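Local structure of listeriolysin O (Listeria monocytogenes, 4CDB) at residues L38-D43 / I362-E367; D170-S175 / Q207-S212; L92-S97 / D105-K110. The protein perforates cholesterol-containing host membranes, to which it binds before changing shape, inserting and assembling into an oligomeric pore that lyses the cell. All coordinates share one frame; numbering follows the deposited sequence.

Interaction 1. Residues L38-D43 / I362-E367. With NA (sodium ion), chain H; NA (sodium ion), chain R.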
ATOM      1  N   LEU A  38       4.723  13.615 -18.750  1.00 36.84           N
ATOM      2  CA  LEU A  38       4.578  12.262 -18.223  1.00 36.67           C
ATOM      3  C   LEU A  38       3.399  12.176 -17.260  1.00 40.18           C
ATOM      4  O   LEU A  38       3.473  12.658 -16.127  1.00 39.60           O
ATOM      5  CB  LEU A  38       5.864  11.821 -17.520  1.00 33.15           C
ATOM      6  CG  LEU A  38       7.136  11.827 -18.370  1.00 37.47           C
ATOM      7  CD1 LEU A  38       8.350  11.534 -17.508  1.00 36.59           C
ATOM      8  CD2 LEU A  38       7.025  10.812 -19.492  1.00 34.34           C
ATOM      9  N   VAL A  39       2.313  11.558 -17.715  1.00 43.32           N
ATOM     10  CA  VAL A  39       1.098  11.464 -16.915  1.00 45.96           C
ATOM     11  C   VAL A  39       0.484  10.065 -16.916  1.00 40.68           C
ATOM     12  O   VAL A  39       0.537   9.347 -17.916  1.00 40.44           O
ATOM     13  CB  VAL A  39       0.025  12.464 -17.404  1.00 50.16           C
ATOM     14  CG1 VAL A  39       0.426  13.888 -17.064  1.00 53.51           C
ATOM     15  CG2 VAL A  39      -0.195  12.314 -18.899  1.00 50.01           C
ATOM     16  N   TYR A  40      -0.092   9.685 -15.779  1.00 38.02           N
ATOM     17  CA  TYR A  40      -0.923   8.491 -15.702  1.00 38.40           C
ATOM     18  C   TYR A  40      -2.342   8.861 -15.283  1.00 39.45           C
ATOM     19  O   TYR A  40      -2.575   9.278 -14.148  1.00 39.01           O
ATOM     20  CB  TYR A  40      -0.347   7.459 -14.730  1.00 34.33           C
ATOM     21  CG  TYR A  40      -1.323   6.345 -14.422  1.00 41.41           C
ATOM     22  CD1 TYR A  40      -1.635   5.385 -15.377  1.00 42.24           C
ATOM     23  CD2 TYR A  40      -1.944   6.260 -13.181  1.00 43.98           C
ATOM     24  CE1 TYR A  40      -2.534   4.369 -15.105  1.00 44.33           C
ATOM     25  CE2 TYR A  40      -2.842   5.247 -12.900  1.00 44.78           C
ATOM     26  CZ  TYR A  40      -3.134   4.305 -13.865  1.00 44.79           C
ATOM     27  OH  TYR A  40      -4.027   3.296 -13.586  1.00 45.91           O
ATOM     28  N   HIS A  41      -3.286   8.711 -16.203  1.00 43.09           N
ATOM     29  CA  HIS A  41      -4.685   8.979 -15.902  1.00 48.80           C
ATOM     30  C   HIS A  41      -5.391   7.688 -15.501  1.00 44.96           C
ATOM     31  O   HIS A  41      -5.649   6.826 -16.341  1.00 49.73           O
ATOM     32  CB  HIS A  41      -5.378   9.630 -17.100  1.00 56.56           C
ATOM     33  CG  HIS A  41      -4.792  10.949 -17.493  1.00 62.84           C
ATOM     34  ND1 HIS A  41      -4.787  12.042 -16.650  1.00 66.18           N
ATOM     35  CD2 HIS A  41      -4.196  11.356 -18.638  1.00 65.83           C
ATOM     36  CE1 HIS A  41      -4.210  13.061 -17.259  1.00 67.76           C
ATOM     37  NE2 HIS A  41      -3.842  12.672 -18.467  1.00 67.30           N
ATOM     38  N   GLY A  42      -5.700   7.560 -14.214  1.00 41.55           N
ATOM     39  CA  GLY A  42      -6.302   6.347 -13.691  1.00 42.49           C
ATOM     40  C   GLY A  42      -7.788   6.223 -13.966  1.00 44.50           C
ATOM     41  O   GLY A  42      -8.325   6.903 -14.842  1.00 38.11           O
ATOM     42  N   ASP A  43      -8.453   5.349 -13.215  1.00 50.03           N
ATOM     43  CA  ASP A  43      -9.883   5.124 -13.386  1.00 53.53           C
ATOM     44  C   ASP A  43     -10.694   6.365 -13.047  1.00 51.86           C
ATOM     45  O   ASP A  43     -10.279   7.193 -12.236  1.00 52.13           O
ATOM     46  CB  ASP A  43     -10.364   3.967 -12.507  1.00 55.42           C
ATOM     47  CG  ASP A  43      -9.795   2.631 -12.932  1.00 59.73           C
ATOM     48  OD1 ASP A  43      -9.312   2.524 -14.079  1.00 61.30           O
ATOM     49  OD2 ASP A  43      -9.836   1.685 -12.116  1.00 59.48           O
ATOM     50  N   ILE A 362       6.636  12.118 -13.008  1.00 36.01           N
ATOM     51  CA  ILE A 362       5.410  11.456 -13.432  1.00 39.00           C
ATOM     52  C   ILE A 362       4.211  11.958 -12.630  1.00 41.63           C
ATOM     53  O   ILE A 362       4.172  11.839 -11.404  1.00 36.78           O
ATOM     54  CB  ILE A 362       5.505   9.924 -13.296  1.00 38.68           C
ATOM     55  CG1 ILE A 362       6.671   9.379 -14.120  1.00 37.91           C
ATOM     56  CG2 ILE A 362       4.205   9.271 -13.732  1.00 33.42           C
ATOM     57  CD1 ILE A 362       6.709   7.858 -14.188  1.00 39.00           C
ATOM     58  N   LYS A 363       3.230  12.519 -13.330  1.00 40.84           N
ATOM     59  CA  LYS A 363       2.026  13.025 -12.685  1.00 44.04           C
ATOM     60  C   LYS A 363       0.915  11.978 -12.695  1.00 38.33           C
ATOM     61  O   LYS A 363       0.404  11.613 -13.753  1.00 36.63           O
ATOM     62  CB  LYS A 363       1.557  14.312 -13.368  1.00 49.23           C
ATOM     63  CG  LYS A 363       0.276  14.891 -12.795  1.00 59.47           C
ATOM     64  CD  LYS A 363       0.103  16.344 -13.206  1.00 67.00           C
ATOM     65  CE  LYS A 363       1.257  17.195 -12.693  1.00 70.57           C
ATOM     66  NZ  LYS A 363       1.131  18.627 -13.089  1.00 75.16           N
ATOM     67  N   ASN A 364       0.547  11.495 -11.512  1.00 42.06           N
ATOM     68  CA  ASN A 364      -0.491  10.475 -11.395  1.00 41.47           C
ATOM     69  C   ASN A 364      -1.787  11.015 -10.804  1.00 46.97           C
ATOM     70  O   ASN A 364      -1.769  11.818  -9.873  1.00 49.51           O
ATOM     71  CB  ASN A 364      -0.009   9.305 -10.535  1.00 31.03           C
ATOM     72  CG  ASN A 364       1.257   8.671 -11.065  1.00 33.33           C
ATOM     73  OD1 ASN A 364       1.210   7.710 -11.832  1.00 36.07           O
ATOM     74  ND2 ASN A 364       2.401   9.205 -10.656  1.00 32.27           N
ATOM     75  N   ASN A 365      -2.911  10.567 -11.354  1.00 50.50           N
ATOM     76  CA  ASN A 365      -4.215  10.821 -10.756  1.00 53.26           C
ATOM     77  C   ASN A 365      -5.160   9.652 -11.015  1.00 49.09           C
ATOM     78  O   ASN A 365      -5.255   9.153 -12.137  1.00 49.29           O
ATOM     79  CB  ASN A 365      -4.816  12.135 -11.262  1.00 60.44           C
ATOM     80  CG  ASN A 365      -5.399  12.015 -12.654  1.00 69.70           C
ATOM     81  OD1 ASN A 365      -6.612  12.115 -12.839  1.00 76.79           O
ATOM     82  ND2 ASN A 365      -4.538  11.799 -13.641  1.00 72.25           N
ATOM     83  N   SER A 366      -5.845   9.207  -9.968  1.00 50.48           N
ATOM     84  CA  SER A 366      -6.740   8.063 -10.082  1.00 49.27           C
ATOM     85  C   SER A 366      -7.863   8.132  -9.060  1.00 49.24           C
ATOM     86  O   SER A 366      -7.643   8.504  -7.906  1.00 51.45           O
ATOM     87  CB  SER A 366      -5.961   6.757  -9.908  1.00 47.41           C
ATOM     88  OG  SER A 366      -6.830   5.638  -9.946  1.00 52.91           O
ATOM     89  N   GLU A 367      -9.067   7.774  -9.490  1.00 45.48           N
ATOM     90  CA  GLU A 367     -10.201   7.678  -8.585  1.00 45.08           C
ATOM     91  C   GLU A 367     -10.493   6.212  -8.315  1.00 43.41           C
ATOM     92  O   GLU A 367     -10.327   5.367  -9.196  1.00 43.15           O
ATOM     93  CB  GLU A 367     -11.433   8.357  -9.185  1.00 49.18           C
ATOM     94  CG  GLU A 367     -11.270   9.845  -9.432  1.00 56.83           C
ATOM     95  CD  GLU A 367     -12.492  10.460 -10.086  1.00 64.71           C
ATOM     96  OE1 GLU A 367     -13.401   9.701 -10.483  1.00 67.31           O
ATOM     97  OE2 GLU A 367     -12.543  11.702 -10.199  1.00 67.72           O
TER
HETATM   98 NA    NA H1533       2.252   5.521 -12.143  1.00 54.30          NA
HETATM   99 NA    NA R1543      -8.367  -0.511 -11.584  1.00 60.19          NA
HETATM  100  O   HOH W   1     -10.240   2.562  -9.332  1.00 41.21           O
HETATM  101  O   HOH W   2       4.527   7.069 -10.996  1.00 51.30           O
HETATM  102  O   HOH W   3       4.506   4.629 -13.649  1.00 35.19           O

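Interaction 2. Residues D170-S175 / Q207-S212. With NA (sodium ion), chain Q; NA (sodium ion), chain K.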
ATOM      1  N   ASP A 170       3.442   2.087   1.555  1.00 47.87           N
ATOM      2  CA  ASP A 170       2.352   1.167   1.880  1.00 50.69           C
ATOM      3  C   ASP A 170       0.978   1.753   1.550  1.00 48.81           C
ATOM      4  O   ASP A 170       0.793   2.971   1.580  1.00 46.98           O
ATOM      5  CB  ASP A 170       2.410   0.737   3.352  1.00 58.64           C
ATOM      6  CG  ASP A 170       2.441   1.917   4.313  1.00 70.13           C
ATOM      7  OD1 ASP A 170       2.273   3.072   3.870  1.00 72.95           O
ATOM      8  OD2 ASP A 170       2.629   1.682   5.525  1.00 75.31           O
ATOM      9  N   GLU A 171       0.024   0.877   1.240  1.00 49.34           N
ATOM     10  CA  GLU A 171      -1.334   1.286   0.889  1.00 47.30           C
ATOM     11  C   GLU A 171      -2.326   0.152   1.093  1.00 42.28           C
ATOM     12  O   GLU A 171      -2.055  -0.990   0.717  1.00 40.49           O
ATOM     13  CB  GLU A 171      -1.408   1.727  -0.575  1.00 52.41           C
ATOM     14  CG  GLU A 171      -1.201   3.208  -0.813  1.00 63.27           C
ATOM     15  CD  GLU A 171      -2.321   4.061  -0.249  1.00 72.02           C
ATOM     16  OE1 GLU A 171      -3.473   3.580  -0.190  1.00 76.44           O
ATOM     17  OE2 GLU A 171      -2.047   5.221   0.125  1.00 72.89           O
ATOM     18  N   MET A 172      -3.478   0.467   1.677  1.00 41.85           N
ATOM     19  CA  MET A 172      -4.576  -0.487   1.717  1.00 41.56           C
ATOM     20  C   MET A 172      -5.111  -0.610   0.297  1.00 36.69           C
ATOM     21  O   MET A 172      -5.493   0.387  -0.317  1.00 41.32           O
ATOM     22  CB  MET A 172      -5.680  -0.021   2.668  1.00 42.89           C
ATOM     23  CG  MET A 172      -5.247   0.117   4.125  1.00 44.64           C
ATOM     24  SD  MET A 172      -4.610  -1.419   4.832  1.00 56.96           S
ATOM     25  CE  MET A 172      -6.017  -2.502   4.594  1.00 38.75           C
ATOM     26  N   ALA A 173      -5.120  -1.829  -0.229  1.00 29.81           N
ATOM     27  CA  ALA A 173      -5.487  -2.063  -1.625  1.00 37.31           C
ATOM     28  C   ALA A 173      -6.995  -1.986  -1.880  1.00 42.89           C
ATOM     29  O   ALA A 173      -7.798  -2.469  -1.080  1.00 44.32           O
ATOM     30  CB  ALA A 173      -4.939  -3.404  -2.091  1.00 34.85           C
ATOM     31  N   TYR A 174      -7.368  -1.382  -3.004  1.00 38.68           N
ATOM     32  CA  TYR A 174      -8.771  -1.277  -3.394  1.00 38.25           C
ATOM     33  C   TYR A 174      -8.982  -1.466  -4.897  1.00 40.51           C
ATOM     34  O   TYR A 174      -9.981  -2.049  -5.317  1.00 37.84           O
ATOM     35  CB  TYR A 174      -9.369   0.051  -2.927  1.00 40.37           C
ATOM     36  CG  TYR A 174      -9.444   0.173  -1.424  1.00 44.59           C
ATOM     37  CD1 TYR A 174     -10.342  -0.592  -0.692  1.00 47.05           C
ATOM     38  CD2 TYR A 174      -8.611   1.044  -0.736  1.00 43.13           C
ATOM     39  CE1 TYR A 174     -10.413  -0.491   0.684  1.00 45.40           C
ATOM     40  CE2 TYR A 174      -8.675   1.153   0.642  1.00 45.46           C
ATOM     41  CZ  TYR A 174      -9.577   0.384   1.346  1.00 47.47           C
ATOM     42  OH  TYR A 174      -9.646   0.488   2.716  1.00 49.62           O
ATOM     43  N   SER A 175      -8.044  -0.975  -5.702  1.00 39.62           N
ATOM     44  CA  SER A 175      -8.111  -1.169  -7.151  1.00 42.84           C
ATOM     45  C   SER A 175      -6.724  -1.168  -7.786  1.00 44.81           C
ATOM     46  O   SER A 175      -5.780  -0.603  -7.235  1.00 44.12           O
ATOM     47  CB  SER A 175      -8.999  -0.108  -7.808  1.00 40.76           C
ATOM     48  OG  SER A 175      -8.358   1.152  -7.841  1.00 42.73           O
ATOM     49  N   GLN A 207      -9.566  -7.704   3.853  1.00 52.93           N
ATOM     50  CA  GLN A 207      -8.800  -6.465   3.776  1.00 55.21           C
ATOM     51  C   GLN A 207      -7.346  -6.770   3.433  1.00 55.54           C
ATOM     52  O   GLN A 207      -6.726  -7.640   4.047  1.00 54.51           O
ATOM     53  CB  GLN A 207      -8.878  -5.691   5.094  1.00 55.15           C
ATOM     54  CG  GLN A 207     -10.272  -5.203   5.450  1.00 53.66           C
ATOM     55  CD  GLN A 207     -10.266  -4.219   6.603  1.00 56.44           C
ATOM     56  OE1 GLN A 207      -9.859  -3.067   6.449  1.00 52.89           O
ATOM     57  NE2 GLN A 207     -10.717  -4.670   7.768  1.00 60.58           N
ATOM     58  N   GLU A 208      -6.803  -6.059   2.449  1.00 50.49           N
ATOM     59  CA  GLU A 208      -5.432  -6.299   2.012  1.00 49.31           C
ATOM     60  C   GLU A 208      -4.603  -5.021   1.947  1.00 47.66           C
ATOM     61  O   GLU A 208      -5.111  -3.952   1.614  1.00 44.40           O
ATOM     62  CB  GLU A 208      -5.406  -7.016   0.660  1.00 50.62           C
ATOM     63  CG  GLU A 208      -6.074  -8.382   0.676  1.00 58.59           C
ATOM     64  CD  GLU A 208      -5.760  -9.214  -0.554  1.00 64.67           C
ATOM     65  OE1 GLU A 208      -5.777  -8.662  -1.673  1.00 65.15           O
ATOM     66  OE2 GLU A 208      -5.505 -10.427  -0.398  1.00 69.33           O
ATOM     67  N   GLU A 209      -3.320  -5.143   2.275  1.00 47.14           N
ATOM     68  CA  GLU A 209      -2.391  -4.026   2.162  1.00 45.76           C
ATOM     69  C   GLU A 209      -1.207  -4.413   1.282  1.00 43.25           C
ATOM     70  O   GLU A 209      -0.716  -5.542   1.346  1.00 41.55           O
ATOM     71  CB  GLU A 209      -1.900  -3.584   3.541  1.00 43.57           C
ATOM     72  CG  GLU A 209      -1.086  -2.297   3.521  1.00 48.73           C
ATOM     73  CD  GLU A 209      -0.454  -1.981   4.863  1.00 58.75           C
ATOM     74  OE1 GLU A 209      -0.177  -2.926   5.631  1.00 62.71           O
ATOM     75  OE2 GLU A 209      -0.232  -0.786   5.148  1.00 63.83           O
ATOM     76  N   VAL A 210      -0.761  -3.471   0.455  1.00 38.27           N
ATOM     77  CA  VAL A 210       0.403  -3.686  -0.395  1.00 39.37           C
ATOM     78  C   VAL A 210       1.562  -2.816   0.079  1.00 37.87           C
ATOM     79  O   VAL A 210       1.401  -1.612   0.293  1.00 37.52           O
ATOM     80  CB  VAL A 210       0.082  -3.391  -1.868  1.00 39.08           C
ATOM     81  CG1 VAL A 210       1.338  -3.483  -2.720  1.00 41.87           C
ATOM     82  CG2 VAL A 210      -0.966  -4.363  -2.370  1.00 37.36           C
ATOM     83  N   ILE A 211       2.725  -3.436   0.252  1.00 35.90           N
ATOM     84  CA  ILE A 211       3.899  -2.744   0.765  1.00 35.48           C
ATOM     85  C   ILE A 211       5.079  -2.847  -0.203  1.00 39.10           C
ATOM     86  O   ILE A 211       5.364  -3.922  -0.734  1.00 36.65           O
ATOM     87  CB  ILE A 211       4.322  -3.315   2.136  1.00 38.10           C
ATOM     88  CG1 ILE A 211       3.187  -3.172   3.151  1.00 43.20           C
ATOM     89  CG2 ILE A 211       5.581  -2.632   2.645  1.00 36.44           C
ATOM     90  CD1 ILE A 211       3.514  -3.752   4.506  1.00 48.10           C
ATOM     91  N   SER A 212       5.750  -1.723  -0.435  1.00 39.06           N
ATOM     92  CA  SER A 212       6.983  -1.704  -1.214  1.00 40.29           C
ATOM     93  C   SER A 212       8.149  -1.338  -0.296  1.00 37.38           C
ATOM     94  O   SER A 212       8.192  -0.236   0.253  1.00 37.77           O
ATOM     95  CB  SER A 212       6.874  -0.701  -2.363  1.00 43.69           C
ATOM     96  OG  SER A 212       8.013  -0.755  -3.202  1.00 54.03           O
TER
HETATM   97 NA    NA Q1542       1.548  -1.670   7.146  1.00 84.59          NA
HETATM   98 NA    NA K1536      -4.892   5.345  -1.522  1.00 59.59          NA
HETATM   99  O   HOH W   4      -8.100  -3.643   1.272  1.00 36.81           O
HETATM  100  O   HOH W   5      -9.626  -2.256   3.975  1.00 70.00           O

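Interaction 3. Residues L92-S97 / D105-K110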
ATOM      1  N   LEU A  92      19.793   7.001 -22.951  1.00 32.15           N
ATOM      2  CA  LEU A  92      18.939   7.979 -23.616  1.00 31.57           C
ATOM      3  C   LEU A  92      17.570   7.380 -23.912  1.00 31.42           C
ATOM      4  O   LEU A  92      17.470   6.318 -24.529  1.00 35.30           O
ATOM      5  CB  LEU A  92      19.586   8.453 -24.919  1.00 33.51           C
ATOM      6  CG  LEU A  92      20.937   9.159 -24.806  1.00 38.89           C
ATOM      7  CD1 LEU A  92      21.413   9.625 -26.171  1.00 43.72           C
ATOM      8  CD2 LEU A  92      20.823  10.330 -23.859  1.00 41.25           C
ATOM      9  N   VAL A  93      16.514   8.059 -23.473  1.00 29.59           N
ATOM     10  CA  VAL A  93      15.154   7.572 -23.687  1.00 31.22           C
ATOM     11  C   VAL A  93      14.211   8.681 -24.151  1.00 40.18           C
ATOM     12  O   VAL A  93      14.505   9.868 -24.001  1.00 38.75           O
ATOM     13  CB  VAL A  93      14.568   6.941 -22.401  1.00 33.52           C
ATOM     14  CG1 VAL A  93      15.342   5.687 -22.005  1.00 37.76           C
ATOM     15  CG2 VAL A  93      14.569   7.955 -21.272  1.00 32.41           C
ATOM     16  N   LYS A  94      13.081   8.280 -24.725  1.00 43.10           N
ATOM     17  CA  LYS A  94      12.005   9.212 -25.030  1.00 44.27           C
ATOM     18  C   LYS A  94      11.141   9.402 -23.796  1.00 39.06           C
ATOM     19  O   LYS A  94      10.809   8.437 -23.108  1.00 36.95           O
ATOM     20  CB  LYS A  94      11.137   8.683 -26.170  1.00 46.47           C
ATOM     21  CG  LYS A  94      11.837   8.577 -27.506  1.00 49.26           C
ATOM     22  CD  LYS A  94      10.900   7.993 -28.550  1.00 55.99           C
ATOM     23  CE  LYS A  94      11.565   7.913 -29.912  1.00 57.22           C
ATOM     24  NZ  LYS A  94      10.687   7.261 -30.926  1.00 59.08           N
ATOM     25  N   ALA A  95      10.774  10.647 -23.517  1.00 37.08           N
ATOM     26  CA  ALA A  95       9.883  10.931 -22.400  1.00 36.04           C
ATOM     27  C   ALA A  95       8.437  10.897 -22.880  1.00 42.56           C
ATOM     28  O   ALA A  95       7.874  11.930 -23.248  1.00 45.93           O
ATOM     29  CB  ALA A  95      10.206  12.279 -21.784  1.00 36.23           C
ATOM     30  N   ASN A  96       7.845   9.704 -22.886  1.00 41.16           N
ATOM     31  CA  ASN A  96       6.450   9.537 -23.283  1.00 41.84           C
ATOM     32  C   ASN A  96       5.710   8.526 -22.412  1.00 42.25           C
ATOM     33  O   ASN A  96       6.160   8.194 -21.313  1.00 40.03           O
ATOM     34  CB  ASN A  96       6.352   9.152 -24.763  1.00 43.70           C
ATOM     35  CG  ASN A  96       7.209   7.947 -25.116  1.00 41.51           C
ATOM     36  OD1 ASN A  96       7.491   7.100 -24.269  1.00 37.88           O
ATOM     37  ND2 ASN A  96       7.630   7.871 -26.373  1.00 35.64           N
ATOM     38  N   SER A  97       4.582   8.032 -22.912  1.00 37.34           N
ATOM     39  CA  SER A  97       3.747   7.101 -22.156  1.00 41.66           C
ATOM     40  C   SER A  97       4.453   5.781 -21.852  1.00 40.90           C
ATOM     41  O   SER A  97       4.138   5.112 -20.870  1.00 39.60           O
ATOM     42  CB  SER A  97       2.436   6.840 -22.898  1.00 38.30           C
ATOM     43  OG  SER A  97       2.688   6.356 -24.204  1.00 41.97           O
ATOM     44  N   ASP A 105      11.142   3.671 -24.333  1.00 49.22           N
ATOM     45  CA  ASP A 105      11.828   3.514 -25.606  1.00 47.11           C
ATOM     46  C   ASP A 105      13.219   4.128 -25.497  1.00 44.87           C
ATOM     47  O   ASP A 105      13.363   5.297 -25.133  1.00 43.50           O
ATOM     48  CB  ASP A 105      11.044   4.195 -26.729  1.00 47.70           C
ATOM     49  CG  ASP A 105       9.653   3.609 -26.908  1.00 56.55           C
ATOM     50  OD1 ASP A 105       9.525   2.367 -26.903  1.00 59.22           O
ATOM     51  OD2 ASP A 105       8.688   4.391 -27.049  1.00 58.21           O
ATOM     52  N   VAL A 106      14.242   3.334 -25.799  1.00 46.43           N
ATOM     53  CA  VAL A 106      15.619   3.811 -25.753  1.00 50.71           C
ATOM     54  C   VAL A 106      16.085   4.263 -27.132  1.00 52.53           C
ATOM     55  O   VAL A 106      15.921   3.542 -28.116  1.00 58.66           O
ATOM     56  CB  VAL A 106      16.573   2.725 -25.216  1.00 55.50           C
ATOM     57  CG1 VAL A 106      18.021   3.189 -25.304  1.00 54.63           C
ATOM     58  CG2 VAL A 106      16.217   2.377 -23.784  1.00 57.18           C
ATOM     59  N   LEU A 107      16.655   5.463 -27.199  1.00 45.99           N
ATOM     60  CA  LEU A 107      17.192   5.980 -28.453  1.00 45.78           C
ATOM     61  C   LEU A 107      18.417   5.182 -28.890  1.00 45.54           C
ATOM     62  O   LEU A 107      19.447   5.197 -28.216  1.00 42.55           O
ATOM     63  CB  LEU A 107      17.565   7.457 -28.316  1.00 47.01           C
ATOM     64  CG  LEU A 107      16.460   8.419 -27.885  1.00 50.93           C
ATOM     65  CD1 LEU A 107      16.968   9.851 -27.891  1.00 50.68           C
ATOM     66  CD2 LEU A 107      15.255   8.276 -28.792  1.00 53.76           C
ATOM     67  N   PRO A 108      18.309   4.487 -30.030  1.00 46.47           N
ATOM     68  CA  PRO A 108      19.404   3.652 -30.534  1.00 50.76           C
ATOM     69  C   PRO A 108      20.451   4.452 -31.317  1.00 53.03           C
ATOM     70  O   PRO A 108      20.751   4.116 -32.464  1.00 58.67           O
ATOM     71  CB  PRO A 108      18.682   2.677 -31.460  1.00 51.56           C
ATOM     72  CG  PRO A 108      17.544   3.486 -32.009  1.00 50.34           C
ATOM     73  CD  PRO A 108      17.121   4.423 -30.901  1.00 44.93           C
ATOM     74  N   VAL A 109      21.001   5.491 -30.697  1.00 50.94           N
ATOM     75  CA  VAL A 109      22.040   6.296 -31.335  1.00 48.58           C
ATOM     76  C   VAL A 109      23.402   6.038 -30.707  1.00 45.33           C
ATOM     77  O   VAL A 109      23.497   5.592 -29.563  1.00 43.09           O
ATOM     78  CB  VAL A 109      21.741   7.806 -31.224  1.00 50.70           C
ATOM     79  CG1 VAL A 109      20.520   8.172 -32.045  1.00 58.32           C
ATOM     80  CG2 VAL A 109      21.553   8.202 -29.767  1.00 46.88           C
ATOM     81  N   LYS A 110      24.460   6.322 -31.458  1.00 39.88           N
ATOM     82  CA  LYS A 110      25.809   6.217 -30.922  1.00 42.48           C
ATOM     83  C   LYS A 110      26.048   7.295 -29.873  1.00 39.94           C
ATOM     84  O   LYS A 110      25.429   8.360 -29.908  1.00 33.04           O
ATOM     85  CB  LYS A 110      26.846   6.301 -32.040  1.00 46.69           C
ATOM     86  CG  LYS A 110      26.977   5.015 -32.842  1.00 55.15           C
ATOM     87  CD  LYS A 110      27.233   5.316 -34.312  1.00 64.49           C
ATOM     88  CE  LYS A 110      27.861   4.123 -35.023  1.00 67.64           C
ATOM     89  NZ  LYS A 110      28.102   4.417 -36.465  1.00 68.88           N
TER
HETATM   90  O   HOH W   6      21.176   5.512 -25.457  1.00 77.68           O
HETATM   91  O   HOH W   7       9.774   6.199 -23.685  1.00 36.68           O

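Interaction 1. Residues L38-D43 / I362-E367
Y40 and N364 meet on the tightly packed face of a mixed sheet, where the short strand 39-41 runs parallel to the long strand 362-385, which pairs on with 59-74. Y40 N donates to K363 O at 2.8 Å, and N365 N returns a bond to Y40 O. The Y40 ring leaves the strand with CG anti to the backbone N (chi1 168°). Its CB lies 3.3 Å from N364 OD1, and the ring and amide planes are 51° apart. The same OD1 binds a sodium ion at 2.4 Å, which I180 O also ligates. N364 ND2 bonds to Q72 O and to a water that also binds the sodium. Helix 176-183 covers this face, and S177 OG is hydrogen-bonded to both Y40 OH and S366 OG.

The other face, with V39, K363, H41 and N365, is looser. H41 is exposed. N365 ND2 donates to H41 ND1 at 3.0 Å, from a point 27° out of the imidazole plane. V39 CG1 and K363 CB lie 3.9 Å apart, side by side, and the lysine then leads away.

Beyond the strand, G42 CA rests 3.8 Å from S366 CB. E367 N bonds to D43 O, and a water links D43 OD2 to E367 O. D43 OD2 also binds a second sodium, at 2.7 Å. H41 ND1 accepts the bond from N365, consistent with a neutral H41 protonated at NE2.

Interaction 2. Residues D170-S175 / Q207-S212
E171 and V210 form the hydrogen-bonded pair of an antiparallel strand contact in the large curled sheet of the cytolysin. E171 N donates to V210 O, and V210 N donates back to E171 O at 2.8 Å. A173 N adds a third bond, to E208 O, and a water bridges A173 O and E208 N. D170 with I211 and M172 with E209 are the flanking non-hydrogen-bonded pairs.

On the face of D170, M172 and E209, the methionine folds over its neighbour. Its chain bends at chi2 (-59°) and again at chi3 (-58°). M172 SD lies 3.7 Å from E209 CB, and CE turns back to within 3.4 Å of E208 O. E209 CG stands 3.2 Å from E171 O. The chain of E209 is extended, and both carboxylate oxygens reach one sodium ion, which D282 also binds. This sodium would probably favour the charged form of E209. D170 CB packs 3.5 Å from E209 OE2, and the two carboxylate planes are 19° apart. D170 binds another sodium with D169.

On the side of E171 and V210, A173 CB points toward the partner strand and meets V210 CG2 at 4.1 Å. L179 of helix 176-183 and V196 touch both residues. E171 OE1 binds a further sodium with Q178 and Y368, while OE2 forms a salt bridge with K182. S175 is the N-cap of helix 176-183, its OG accepting from Q178 N.

Residues 176-189 and 196-205, between the two strands, correspond to segments assigned as transmembrane strands of the pore form. They are largely helical here, consistent with the pair standing at the base of a region that refolds.

Q207 NE2 bonds to S274 O, and a second water joins Y174 OH to Q207 OE1, 2.6 Å from that oxygen.

Interaction 3. Residues L92-S97 / D105-K110
K94 crosses L107 at about a right angle, beside a short backbone bridge. K94 CB lies 4.2 Å from D105 O. K94 CG is placed anti to the carbonyl carbon (chi1 -66°) and packs 3.7 Å from L107 CD2. K94 CD passes 4.2 Å from D105 CB. The chain runs on extended, and K94 CE lies 3.9 Å from L107 CD2. K94 NZ then bonds to L244 O. It stays 5.2 Å from D105 OD2, so the opposite charges do not touch.

The backbone of K94 is held too. Its N donates to D105 O, and L107 N donates to L92 O from above the carbonyl plane. L92 CD1 reaches V109 CG2, while V93 CG1 touches V106 CG2 beside the bridge.

One water bridges K94 O, N96 OD1 and D105 N. N96 OD1 also accepts from E98 N, as the N-cap of helix 97-100, and N96 ND2 bonds to N250.

The arrangement is a single beta bridge, V93 with V106. It ties strand 92-94, which pairs with 252-260 in the large antiparallel sheet, to the irregular segment 105-110, which includes an inverse gamma turn centred on P108.

Interactions 2 and 3 are both nested within the chain loop closed by interaction 1. Interactions 1 and 3 touch: L38 CD2 lies 3.3 Å from N96 O. Their centres are 22 Å apart. The centres of interactions 1 and 2 are 18 Å apart, with nearest atoms about 5 Å apart. Helix 176-183 contacts both. Its S177 shares a sodium ion with D43 of interaction 1, and its Q178 shares one with E171 of interaction 2. Interactions 2 and 3 reach the same large sheet, but their centres are 33 Å apart and their nearest atoms about 18 Å apart. Interaction 2 brackets two of the assigned transmembrane segments.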